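Local coordinates for protein glycoside Hydrolase (Bacteroides uniformis, PDB 5TA0) that binds the agarose oligosaccharide neoagarooctaose and, as a GH86-type glycoside hydrolase, probably cleaves agarose chains in a human gut bacterium, at residues Pro46-Trp60 with Ile364-Trp377. Sequence-based numbering, arbitrary orientation. Where two conformers were deposited one is given.
Sequences PKFINFHATINENYW and ICYAMPFAMLKSEW. With GAL (beta-D-galactopyranose), chain C; AAL (3,6-anhydro-alpha-L-galactopyranose), chain B; EDO (1,2-ethanediol), chain J.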
ATOM      1  N   PRO A  46       8.330  -0.746  10.791  1.00  7.73           N
ATOM      2  CA  PRO A  46       8.508   0.519  10.070  1.00  7.82           C
ATOM      3  C   PRO A  46       7.856   0.562   8.691  1.00  8.03           C
ATOM      4  O   PRO A  46       7.295   1.612   8.307  1.00  8.06           O
ATOM      5  CB  PRO A  46      10.038   0.661   9.998  1.00  7.86           C
ATOM      6  CG  PRO A  46      10.507  -0.083  11.223  1.00  7.90           C
ATOM      7  CD  PRO A  46       9.618  -1.253  11.318  1.00  7.71           C
ATOM      8  N   LYS A  47       7.906  -0.542   7.957  0.50  8.00           N
ATOM      9  CA  LYS A  47       7.320  -0.618   6.628  0.50  8.15           C
ATOM     10  C   LYS A  47       5.797  -0.529   6.619  0.50  7.75           C
ATOM     11  O   LYS A  47       5.225  -0.083   5.622  0.50  7.31           O
ATOM     12  CB  LYS A  47       7.730  -1.936   5.960  0.50  8.78           C
ATOM     13  CG  LYS A  47       7.572  -1.938   4.462  0.50  9.15           C
ATOM     14  CD  LYS A  47       8.440  -3.031   3.862  0.50  9.22           C
ATOM     15  CE  LYS A  47       7.880  -4.426   4.093  0.50  9.03           C
ATOM     16  NZ  LYS A  47       8.633  -5.488   3.353  0.50  8.91           N
ATOM     17  N   PHE A  48       5.151  -0.971   7.702  1.00  7.35           N
ATOM     18  CA  PHE A  48       3.693  -1.141   7.754  1.00  7.26           C
ATOM     19  C   PHE A  48       2.943  -0.322   8.795  1.00  7.28           C
ATOM     20  O   PHE A  48       1.802   0.119   8.514  1.00  7.65           O
ATOM     21  CB  PHE A  48       3.339  -2.612   7.955  1.00  7.63           C
ATOM     22  CG  PHE A  48       3.672  -3.486   6.785  1.00  7.68           C
ATOM     23  CD1 PHE A  48       3.174  -3.214   5.511  1.00  7.88           C
ATOM     24  CD2 PHE A  48       4.489  -4.597   6.949  1.00  8.05           C
ATOM     25  CE1 PHE A  48       3.470  -4.049   4.440  1.00  8.28           C
ATOM     26  CE2 PHE A  48       4.787  -5.426   5.874  1.00  8.34           C
ATOM     27  CZ  PHE A  48       4.283  -5.147   4.624  1.00  8.50           C
ATOM     28  N   ILE A  49       3.496  -0.150   9.984  1.00  7.15           N
ATOM     29  CA  ILE A  49       2.784   0.577  11.065  1.00  6.94           C
ATOM     30  C   ILE A  49       3.347   1.986  11.127  1.00  6.64           C
ATOM     31  O   ILE A  49       4.263   2.312  11.884  1.00  7.20           O
ATOM     32  CB  ILE A  49       2.866  -0.125  12.413  1.00  7.43           C
ATOM     33  CG1 ILE A  49       2.464  -1.602  12.279  1.00  7.48           C
ATOM     34  CG2 ILE A  49       2.011   0.638  13.433  1.00  7.75           C
ATOM     35  CD1 ILE A  49       1.084  -1.872  11.719  1.00  7.30           C
ATOM     36  N   ASN A  50       2.777   2.838  10.281  1.00  6.60           N
ATOM     37  CA  ASN A  50       3.308   4.150  10.046  1.00  6.71           C
ATOM     38  C   ASN A  50       2.172   5.091   9.639  1.00  6.71           C
ATOM     39  O   ASN A  50       1.015   4.653   9.508  1.00  7.18           O
ATOM     40  CB  ASN A  50       4.424   4.084   9.000  1.00  6.72           C
ATOM     41  CG  ASN A  50       3.923   3.499   7.704  1.00  6.76           C
ATOM     42  OD1 ASN A  50       2.914   3.994   7.165  1.00  7.12           O
ATOM     43  ND2 ASN A  50       4.562   2.452   7.196  1.00  6.41           N
ATOM     44  N   PHE A  51       2.480   6.378   9.454  1.00  6.74           N
ATOM     45  CA  PHE A  51       1.499   7.343   8.952  1.00  6.92           C
ATOM     46  C   PHE A  51       2.195   8.492   8.247  1.00  6.75           C
ATOM     47  O   PHE A  51       3.443   8.601   8.261  1.00  7.14           O
ATOM     48  CB  PHE A  51       0.499   7.803  10.030  1.00  7.18           C
ATOM     49  CG  PHE A  51       1.027   8.759  11.081  1.00  7.46           C
ATOM     50  CD1 PHE A  51       0.421   9.996  11.295  1.00  7.68           C
ATOM     51  CD2 PHE A  51       2.063   8.396  11.934  1.00  8.22           C
ATOM     52  CE1 PHE A  51       0.832  10.837  12.328  1.00  8.08           C
ATOM     53  CE2 PHE A  51       2.489   9.254  12.949  1.00  8.24           C
ATOM     54  CZ  PHE A  51       1.887  10.473  13.137  1.00  8.18           C
ATOM     55  N   HIS A  52       1.374   9.315   7.586  1.00  6.59           N
ATOM     56  CA  HIS A  52       1.858  10.331   6.639  1.00  6.67           C
ATOM     57  C   HIS A  52       2.156  11.607   7.404  1.00  6.83           C
ATOM     58  O   HIS A  52       1.398  12.569   7.350  1.00  7.04           O
ATOM     59  CB  HIS A  52       0.797  10.535   5.551  1.00  6.92           C
ATOM     60  CG  HIS A  52       1.258  11.326   4.364  1.00  7.02           C
ATOM     61  ND1 HIS A  52       1.738  12.616   4.446  1.00  7.13           N
ATOM     62  CD2 HIS A  52       1.341  10.984   3.061  1.00  7.20           C
ATOM     63  CE1 HIS A  52       2.069  13.042   3.239  1.00  7.39           C
ATOM     64  NE2 HIS A  52       1.810  12.078   2.385  1.00  7.35           N
ATOM     65  N   ALA A  53       3.289  11.630   8.103  1.00  6.95           N
ATOM     66  CA  ALA A  53       3.687  12.711   9.000  1.00  7.46           C
ATOM     67  C   ALA A  53       5.204  12.777   9.038  1.00  7.73           C
ATOM     68  O   ALA A  53       5.885  11.983   8.410  1.00  7.90           O
ATOM     69  CB  ALA A  53       3.108  12.489  10.395  1.00  7.74           C
ATOM     70  N   THR A  54       5.711  13.759   9.754  1.00  8.40           N
ATOM     71  CA  THR A  54       7.133  13.841  10.043  1.00  8.82           C
ATOM     72  C   THR A  54       7.286  14.105  11.532  1.00  9.02           C
ATOM     73  O   THR A  54       6.351  14.579  12.203  1.00  9.65           O
ATOM     74  CB  THR A  54       7.826  14.988   9.281  1.00  9.55           C
ATOM     75  OG1 THR A  54       7.149  16.212   9.581  1.00 10.99           O
ATOM     76  CG2 THR A  54       7.810  14.740   7.785  1.00 10.10           C
ATOM     77  N   ILE A  55       8.470  13.810  12.055  1.00  9.02           N
ATOM     78  CA  ILE A  55       8.761  14.070  13.474  1.00  9.12           C
ATOM     79  C   ILE A  55       8.852  15.546  13.842  1.00  9.56           C
ATOM     80  O   ILE A  55       8.678  15.892  15.013  1.00  9.73           O
ATOM     81  CB  ILE A  55      10.035  13.324  13.956  1.00  9.68           C
ATOM     82  CG1 ILE A  55      11.303  13.873  13.289  1.00  9.94           C
ATOM     83  CG2 ILE A  55       9.881  11.832  13.741  1.00  9.99           C
ATOM     84  CD1 ILE A  55      12.578  13.233  13.798  1.00 10.22           C
ATOM     85  N   ASN A  56       9.058  16.413  12.846  1.00  9.38           N
ATOM     86  CA  ASN A  56       9.363  17.831  13.087  1.00 10.28           C
ATOM     87  C   ASN A  56       8.242  18.793  12.729  1.00 11.29           C
ATOM     88  O   ASN A  56       8.380  19.985  12.934  1.00 13.28           O
ATOM     89  CB  ASN A  56      10.690  18.261  12.445  1.00 10.73           C
ATOM     90  CG  ASN A  56      10.732  18.024  10.954  1.00 10.96           C
ATOM     91  OD1 ASN A  56      10.355  16.956  10.466  1.00 10.94           O
ATOM     92  ND2 ASN A  56      11.213  19.005  10.225  1.00 11.70           N
ATOM     93  N   GLU A  57       7.127  18.307  12.198  1.00 11.60           N
ATOM     94  CA  GLU A  57       6.018  19.228  11.917  1.00 12.16           C
ATOM     95  C   GLU A  57       5.642  19.905  13.266  1.00 13.13           C
ATOM     96  O   GLU A  57       5.633  19.261  14.314  1.00 12.95           O
ATOM     97  CB  GLU A  57       4.865  18.531  11.177  1.00 12.73           C
ATOM     98  CG  GLU A  57       4.266  17.318  11.806  1.00 12.58           C
ATOM     99  CD  GLU A  57       3.072  16.834  11.030  1.00 11.92           C
ATOM    100  OE1 GLU A  57       2.009  17.434  11.246  1.00 11.12           O
ATOM    101  OE2 GLU A  57       3.197  15.887  10.217  1.00 11.01           O
ATOM    102  N   ASN A  58       5.323  21.202  13.175  0.50 13.76           N
ATOM    103  CA  ASN A  58       5.060  22.014  14.372  0.50 14.40           C
ATOM    104  C   ASN A  58       3.743  21.672  15.078  0.50 13.67           C
ATOM    105  O   ASN A  58       3.531  22.040  16.229  0.50 13.39           O
ATOM    106  CB  ASN A  58       5.247  23.543  14.128  0.50 15.83           C
ATOM    107  CG  ASN A  58       4.218  24.179  13.197  0.70 19.20           C
ATOM    108  OD1 ASN A  58       3.155  23.632  12.940  0.70 20.99           O
ATOM    109  ND2 ASN A  58       4.555  25.379  12.709  0.70 21.55           N
ATOM    110  N   TYR A  59       2.894  20.918  14.390  1.00 12.68           N
ATOM    111  CA  TYR A  59       1.597  20.492  14.907  1.00 11.85           C
ATOM    112  C   TYR A  59       1.695  19.531  16.102  1.00 11.91           C
ATOM    113  O   TYR A  59       0.735  19.382  16.845  1.00 11.51           O
ATOM    114  CB  TYR A  59       0.755  19.848  13.791  1.00 11.62           C
ATOM    115  CG  TYR A  59       0.325  20.762  12.661  1.00 11.78           C
ATOM    116  CD1 TYR A  59      -0.025  22.119  12.889  1.00 12.53           C
ATOM    117  CD2 TYR A  59       0.227  20.274  11.356  1.00 11.71           C
ATOM    118  CE1 TYR A  59      -0.441  22.931  11.857  1.00 13.08           C
ATOM    119  CE2 TYR A  59      -0.200  21.092  10.318  1.00 12.06           C
ATOM    120  CZ  TYR A  59      -0.521  22.419  10.581  1.00 12.91           C
ATOM    121  OH  TYR A  59      -0.948  23.206   9.532  1.00 14.42           O
ATOM    122  N   TRP A  60       2.845  18.883  16.314  1.00 11.70           N
ATOM    123  CA  TRP A  60       3.056  18.096  17.515  1.00 11.10           C
ATOM    124  C   TRP A  60       3.092  18.926  18.806  1.00 11.92           C
ATOM    125  O   TRP A  60       2.929  18.360  19.866  1.00 13.19           O
ATOM    126  CB  TRP A  60       4.390  17.359  17.476  1.00 10.37           C
ATOM    127  CG  TRP A  60       4.526  16.244  16.477  1.00  9.55           C
ATOM    128  CD1 TRP A  60       5.212  16.281  15.298  1.00  9.43           C
ATOM    129  CD2 TRP A  60       4.037  14.889  16.617  1.00  9.11           C
ATOM    130  NE1 TRP A  60       5.145  15.050  14.676  1.00  9.38           N
ATOM    131  CE2 TRP A  60       4.448  14.176  15.466  1.00  8.92           C
ATOM    132  CE3 TRP A  60       3.297  14.218  17.602  1.00  9.31           C
ATOM    133  CZ2 TRP A  60       4.137  12.842  15.271  1.00  9.13           C
ATOM    134  CZ3 TRP A  60       2.998  12.909  17.420  1.00  9.64           C
ATOM    135  CH2 TRP A  60       3.417  12.214  16.249  1.00  9.71           C
ATOM    136  N   ILE A 364       7.283  -5.436  -1.472  1.00  9.78           N
ATOM    137  CA  ILE A 364       6.755  -4.141  -1.039  1.00  9.79           C
ATOM    138  C   ILE A 364       7.795  -3.454  -0.178  1.00  9.00           C
ATOM    139  O   ILE A 364       8.255  -4.018   0.812  1.00 10.06           O
ATOM    140  CB  ILE A 364       5.390  -4.276  -0.325  1.00 10.88           C
ATOM    141  CG1 ILE A 364       4.366  -4.646  -1.414  1.00 12.89           C
ATOM    142  CG2 ILE A 364       5.038  -3.003   0.447  1.00 11.11           C
ATOM    143  CD1 ILE A 364       2.953  -4.736  -0.998  1.00 13.47           C
ATOM    144  N   CYS A 365       8.217  -2.268  -0.596  1.00  8.29           N
ATOM    145  CA  CYS A 365       9.258  -1.561   0.147  1.00  8.39           C
ATOM    146  C   CYS A 365       8.699  -0.627   1.210  1.00  8.26           C
ATOM    147  O   CYS A 365       9.423  -0.181   2.102  1.00  9.16           O
ATOM    148  CB  CYS A 365      10.212  -0.810  -0.783  1.00  8.56           C
ATOM    149  SG  CYS A 365       9.485   0.452  -1.851  1.00  9.69           S
ATOM    150  N   TYR A 366       7.413  -0.268   1.106  1.00  7.44           N
ATOM    151  CA  TYR A 366       6.800   0.701   2.030  1.00  7.12           C
ATOM    152  C   TYR A 366       5.317   0.775   1.710  1.00  6.97           C
ATOM    153  O   TYR A 366       4.960   0.828   0.524  1.00  7.46           O
ATOM    154  CB  TYR A 366       7.400   2.103   1.782  1.00  7.06           C
ATOM    155  CG  TYR A 366       7.749   2.956   2.985  1.00  6.84           C
ATOM    156  CD1 TYR A 366       8.865   3.762   2.959  1.00  6.94           C
ATOM    157  CD2 TYR A 366       6.957   2.989   4.118  1.00  6.96           C
ATOM    158  CE1 TYR A 366       9.191   4.585   4.012  1.00  7.10           C
ATOM    159  CE2 TYR A 366       7.275   3.784   5.199  1.00  7.09           C
ATOM    160  CZ  TYR A 366       8.374   4.607   5.140  1.00  6.75           C
ATOM    161  OH  TYR A 366       8.638   5.421   6.231  1.00  7.28           O
ATOM    162  N   ALA A 367       4.458   0.768   2.709  1.00  6.76           N
ATOM    163  CA  ALA A 367       3.026   0.962   2.496  1.00  6.88           C
ATOM    164  C   ALA A 367       2.567   1.906   3.591  1.00  6.55           C
ATOM    165  O   ALA A 367       2.793   1.606   4.790  1.00  6.83           O
ATOM    166  CB  ALA A 367       2.276  -0.355   2.542  1.00  6.97           C
ATOM    167  N   MET A 368       1.956   3.038   3.235  1.00  6.55           N
ATOM    168  CA  MET A 368       1.662   4.094   4.205  1.00  6.80           C
ATOM    169  C   MET A 368       0.190   4.459   4.190  1.00  6.63           C
ATOM    170  O   MET A 368      -0.299   5.058   3.219  1.00  6.63           O
ATOM    171  CB  MET A 368       2.513   5.324   3.907  1.00  6.76           C
ATOM    172  CG  MET A 368       2.453   6.464   4.913  1.00  7.12           C
ATOM    173  SD  MET A 368       3.813   7.631   4.710  1.00  8.07           S
ATOM    174  CE  MET A 368       5.158   6.644   5.366  1.00  8.34           C
ATOM    175  N   PRO A 369      -0.533   4.111   5.268  1.00  6.76           N
ATOM    176  CA  PRO A 369      -1.932   4.557   5.329  1.00  7.07           C
ATOM    177  C   PRO A 369      -2.016   6.070   5.231  1.00  7.55           C
ATOM    178  O   PRO A 369      -1.195   6.789   5.829  1.00  7.67           O
ATOM    179  CB  PRO A 369      -2.380   4.096   6.701  1.00  7.65           C
ATOM    180  CG  PRO A 369      -1.439   3.044   7.130  1.00  7.53           C
ATOM    181  CD  PRO A 369      -0.131   3.355   6.470  1.00  7.03           C
ATOM    182  N   PHE A 370      -2.985   6.585   4.480  1.00  7.35           N
ATOM    183  CA  PHE A 370      -3.140   8.022   4.354  1.00  8.15           C
ATOM    184  C   PHE A 370      -3.896   8.572   5.552  1.00  8.04           C
ATOM    185  O   PHE A 370      -5.115   8.672   5.583  1.00  8.53           O
ATOM    186  CB  PHE A 370      -3.747   8.476   3.036  1.00  8.45           C
ATOM    187  CG  PHE A 370      -3.655   9.959   2.871  1.00  9.20           C
ATOM    188  CD1 PHE A 370      -2.409  10.594   2.905  1.00  9.94           C
ATOM    189  CD2 PHE A 370      -4.796  10.744   2.786  1.00  9.50           C
ATOM    190  CE1 PHE A 370      -2.302  11.962   2.787  1.00 10.68           C
ATOM    191  CE2 PHE A 370      -4.687  12.119   2.646  1.00 10.20           C
ATOM    192  CZ  PHE A 370      -3.439  12.735   2.670  1.00 10.36           C
ATOM    193  N   ALA A 371      -3.108   8.914   6.546  1.00  8.13           N
ATOM    194  CA  ALA A 371      -3.565   9.574   7.754  1.00  8.09           C
ATOM    195  C   ALA A 371      -2.481  10.574   8.102  1.00  7.94           C
ATOM    196  O   ALA A 371      -1.306  10.178   8.249  1.00  8.01           O
ATOM    197  CB  ALA A 371      -3.725   8.571   8.869  1.00  8.56           C
ATOM    198  N   MET A 372      -2.837  11.853   8.174  1.00  7.58           N
ATOM    199  CA  MET A 372      -1.897  12.923   8.543  1.00  7.78           C
ATOM    200  C   MET A 372      -2.079  13.234  10.016  1.00  8.00           C
ATOM    201  O   MET A 372      -3.102  12.860  10.605  1.00  7.92           O
ATOM    202  CB  MET A 372      -2.141  14.127   7.664  1.00  8.33           C
ATOM    203  CG  MET A 372      -1.864  13.820   6.190  1.00  8.46           C
ATOM    204  SD  MET A 372      -1.817  15.262   5.100  1.00  9.16           S
ATOM    205  CE  MET A 372      -0.199  15.889   5.541  1.00  9.50           C
ATOM    206  N   LEU A 373      -1.134  13.915  10.644  1.00  8.17           N
ATOM    207  CA  LEU A 373      -1.270  14.192  12.068  1.00  8.53           C
ATOM    208  C   LEU A 373      -2.422  15.143  12.358  1.00  8.68           C
ATOM    209  O   LEU A 373      -3.276  14.839  13.189  1.00  9.18           O
ATOM    210  CB  LEU A 373       0.037  14.778  12.628  1.00  8.95           C
ATOM    211  CG  LEU A 373       0.020  15.081  14.137  1.00  9.35           C
ATOM    212  CD1 LEU A 373      -0.042  13.806  14.922  1.00 10.05           C
ATOM    213  CD2 LEU A 373       1.257  15.883  14.537  1.00  9.92           C
ATOM    214  N   LYS A 374      -2.435  16.274  11.673  1.00  8.65           N
ATOM    215  CA  LYS A 374      -3.329  17.381  12.030  1.00  9.08           C
ATOM    216  C   LYS A 374      -3.786  18.202  10.840  1.00  9.54           C
ATOM    217  O   LYS A 374      -4.962  18.560  10.733  1.00  9.61           O
ATOM    218  CB  LYS A 374      -2.632  18.295  13.058  1.00  9.62           C
ATOM    219  CG  LYS A 374      -3.504  19.460  13.540  1.00 10.24           C
ATOM    220  CD  LYS A 374      -2.877  20.346  14.607  1.00 10.40           C
ATOM    221  CE  LYS A 374      -2.629  19.609  15.901  1.00 10.69           C
ATOM    222  NZ  LYS A 374      -2.017  20.485  16.944  1.00 11.40           N
ATOM    223  N   SER A 375      -2.860  18.568   9.967  1.00  9.48           N
ATOM    224  CA  SER A 375      -3.182  19.287   8.732  1.00  9.70           C
ATOM    225  C   SER A 375      -4.161  20.447   8.950  1.00 10.20           C
ATOM    226  O   SER A 375      -5.174  20.547   8.268  1.00 10.21           O
ATOM    227  CB  SER A 375      -3.720  18.305   7.694  1.00  9.97           C
ATOM    228  OG  SER A 375      -2.700  17.347   7.442  1.00 10.20           O
ATOM    229  N   GLU A 376      -3.822  21.319   9.898  0.50 10.89           N
ATOM    230  CA  GLU A 376      -4.557  22.563  10.164  0.50 12.12           C
ATOM    231  C   GLU A 376      -4.726  23.396   8.896  0.50 11.88           C
ATOM    232  O   GLU A 376      -5.780  23.982   8.656  0.50 12.30           O
ATOM    233  CB  GLU A 376      -3.801  23.383  11.213  0.50 13.36           C
ATOM    234  CG  GLU A 376      -4.562  24.582  11.740  0.50 14.47           C
ATOM    235  CD  GLU A 376      -5.269  24.291  13.046  0.50 15.02           C
ATOM    236  OE1 GLU A 376      -6.253  24.991  13.356  0.50 15.74           O
ATOM    237  OE2 GLU A 376      -4.832  23.373  13.782  0.50 15.70           O
ATOM    238  N   TRP A 377      -3.691  23.418   8.063  1.00 11.68           N
ATOM    239  CA  TRP A 377      -3.717  24.105   6.764  1.00 12.22           C
ATOM    240  C   TRP A 377      -4.868  23.650   5.856  1.00 11.83           C
ATOM    241  O   TRP A 377      -5.243  24.365   4.925  1.00 12.88           O
ATOM    242  CB  TRP A 377      -2.367  23.924   5.989  1.00 12.54           C
ATOM    243  CG  TRP A 377      -1.975  22.489   5.829  1.00 12.94           C
ATOM    244  CD1 TRP A 377      -1.031  21.806   6.579  1.00 13.65           C
ATOM    245  CD2 TRP A 377      -2.505  21.527   4.903  1.00 13.38           C
ATOM    246  NE1 TRP A 377      -0.979  20.519   6.184  1.00 13.90           N
ATOM    247  CE2 TRP A 377      -1.863  20.298   5.173  1.00 13.90           C
ATOM    248  CE3 TRP A 377      -3.462  21.571   3.885  1.00 14.23           C
ATOM    249  CZ2 TRP A 377      -2.142  19.138   4.442  1.00 14.16           C
ATOM    250  CZ3 TRP A 377      -3.751  20.400   3.164  1.00 14.68           C
ATOM    251  CH2 TRP A 377      -3.082  19.205   3.459  1.00 14.94           C
TER
HETATM  252  C1  GAL C   5       0.221  18.966   1.725  1.00 20.38           C
HETATM  253  C2  GAL C   5       1.374  19.620   2.493  1.00 20.96           C
HETATM  254  C3  GAL C   5       1.044  21.054   2.923  1.00 22.35           C
HETATM  255  C4  GAL C   5       0.497  21.843   1.741  1.00 22.29           C
HETATM  256  C5  GAL C   5      -0.677  21.086   1.125  1.00 22.47           C
HETATM  257  C6  GAL C   5      -1.303  21.807  -0.066  1.00 23.49           C
HETATM  258  O2  GAL C   5       1.647  18.800   3.630  1.00 21.68           O
HETATM  259  O3  GAL C   5       2.199  21.681   3.512  1.00 24.32           O
HETATM  260  O4  GAL C   5       1.513  21.977   0.732  1.00 21.54           O
HETATM  261  O5  GAL C   5      -0.236  19.798   0.667  1.00 20.26           O
HETATM  262  O6  GAL C   5      -2.378  21.025  -0.616  1.00 26.56           O
HETATM  263  C1  AAL B   4      -1.688  14.852  -0.805  1.00 20.10           C
HETATM  264  C2  AAL B   4      -0.399  15.386  -1.464  1.00 20.27           C
HETATM  265  C3  AAL B   4       0.542  16.016  -0.450  1.00 18.78           C
HETATM  266  C4  AAL B   4      -0.213  17.032   0.377  1.00 19.38           C
HETATM  267  C5  AAL B   4      -1.058  16.114   1.202  1.00 19.71           C
HETATM  268  C6  AAL B   4      -0.075  15.056   1.588  1.00 19.87           C
HETATM  269  O2  AAL B   4      -0.700  16.388  -2.441  1.00 20.69           O
HETATM  270  O3  AAL B   4       0.883  15.022   0.523  1.00 19.35           O
HETATM  271  O4  AAL B   4       0.718  17.721   1.238  1.00 19.76           O
HETATM  272  O5  AAL B   4      -2.080  15.511   0.402  1.00 19.87           O
HETATM  273  C1  EDO J 707      10.534  18.356   6.167  1.00 13.86           C
HETATM  274  O1  EDO J 707      11.093  18.116   7.453  1.00 15.56           O
HETATM  275  C2  EDO J 707      10.588  17.080   5.365  1.00 13.08           C
HETATM  276  O2  EDO J 707      11.919  16.805   4.936  1.00 11.93           O
HETATM  277  O   HOH W   1       9.157   3.693   8.304  1.00 10.43           O
HETATM  278  O   HOH W   2       1.011  -0.155   5.938  1.00  7.67           O
HETATM  279  O   HOH W   3       0.997  14.848   8.979  1.00  8.11           O
HETATM  280  O   HOH W   4      -0.238  17.199   9.862  1.00  8.72           O
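Phe370 turns its ring edge onto one face of His52 in a T-shaped pair, the planes 87° apart and the centroids 5.3 Å from each other. His52 reaches this spot because CG stands anti to the backbone N (chi1 -168°), which carries the imidazole out to the bound glycan, where CE1 lies 3.4 Å from C6 of the anhydrogalactose. Arg83 is hydrogen-bonded to NE2, and the backbone N of His52 bonds to Ala371 O, tying the main chains together. Flat, largely apolar groups suit a sugar site: Trp377 lays one indole face against galactose, with Ser375 CB behind the other. Tyr59 OH accepts a bond from the main-chain N of Trp377 (3.1 Å), while Lys374 CG lies over one face of the Tyr59 ring, toward the rim. A phenylalanine in place of Tyr59 would probably leave Trp377 N without this acceptor and the turn that carries the indole less tightly held. Lys374 bends at chi3 (-64°) and gives NZ to Tyr59 O, with Asn64 as a second partner. These loops follow the first and last strands of the (beta/alpha)8 barrel, 50-51 and 364-369, and the contact closes the ring between them. Beneath the site, Asn50 bridges the seam: ND2 donates to Ala367 O (3.1 Å) from above the carbonyl plane and to Pro46 O, a double task suited to a primary amide. Ala367 N bonds to Lys47 O, and Lys47 NZ meets Ile364 O and Thr361. Further out, Leu373 places CD2 centrally over the Trp60 pyrrole ring, 3.6 Å from its centroid, in a CH-pi contact; Trp60 NE1 is tied in plane to Thr54 O (2.8 Å).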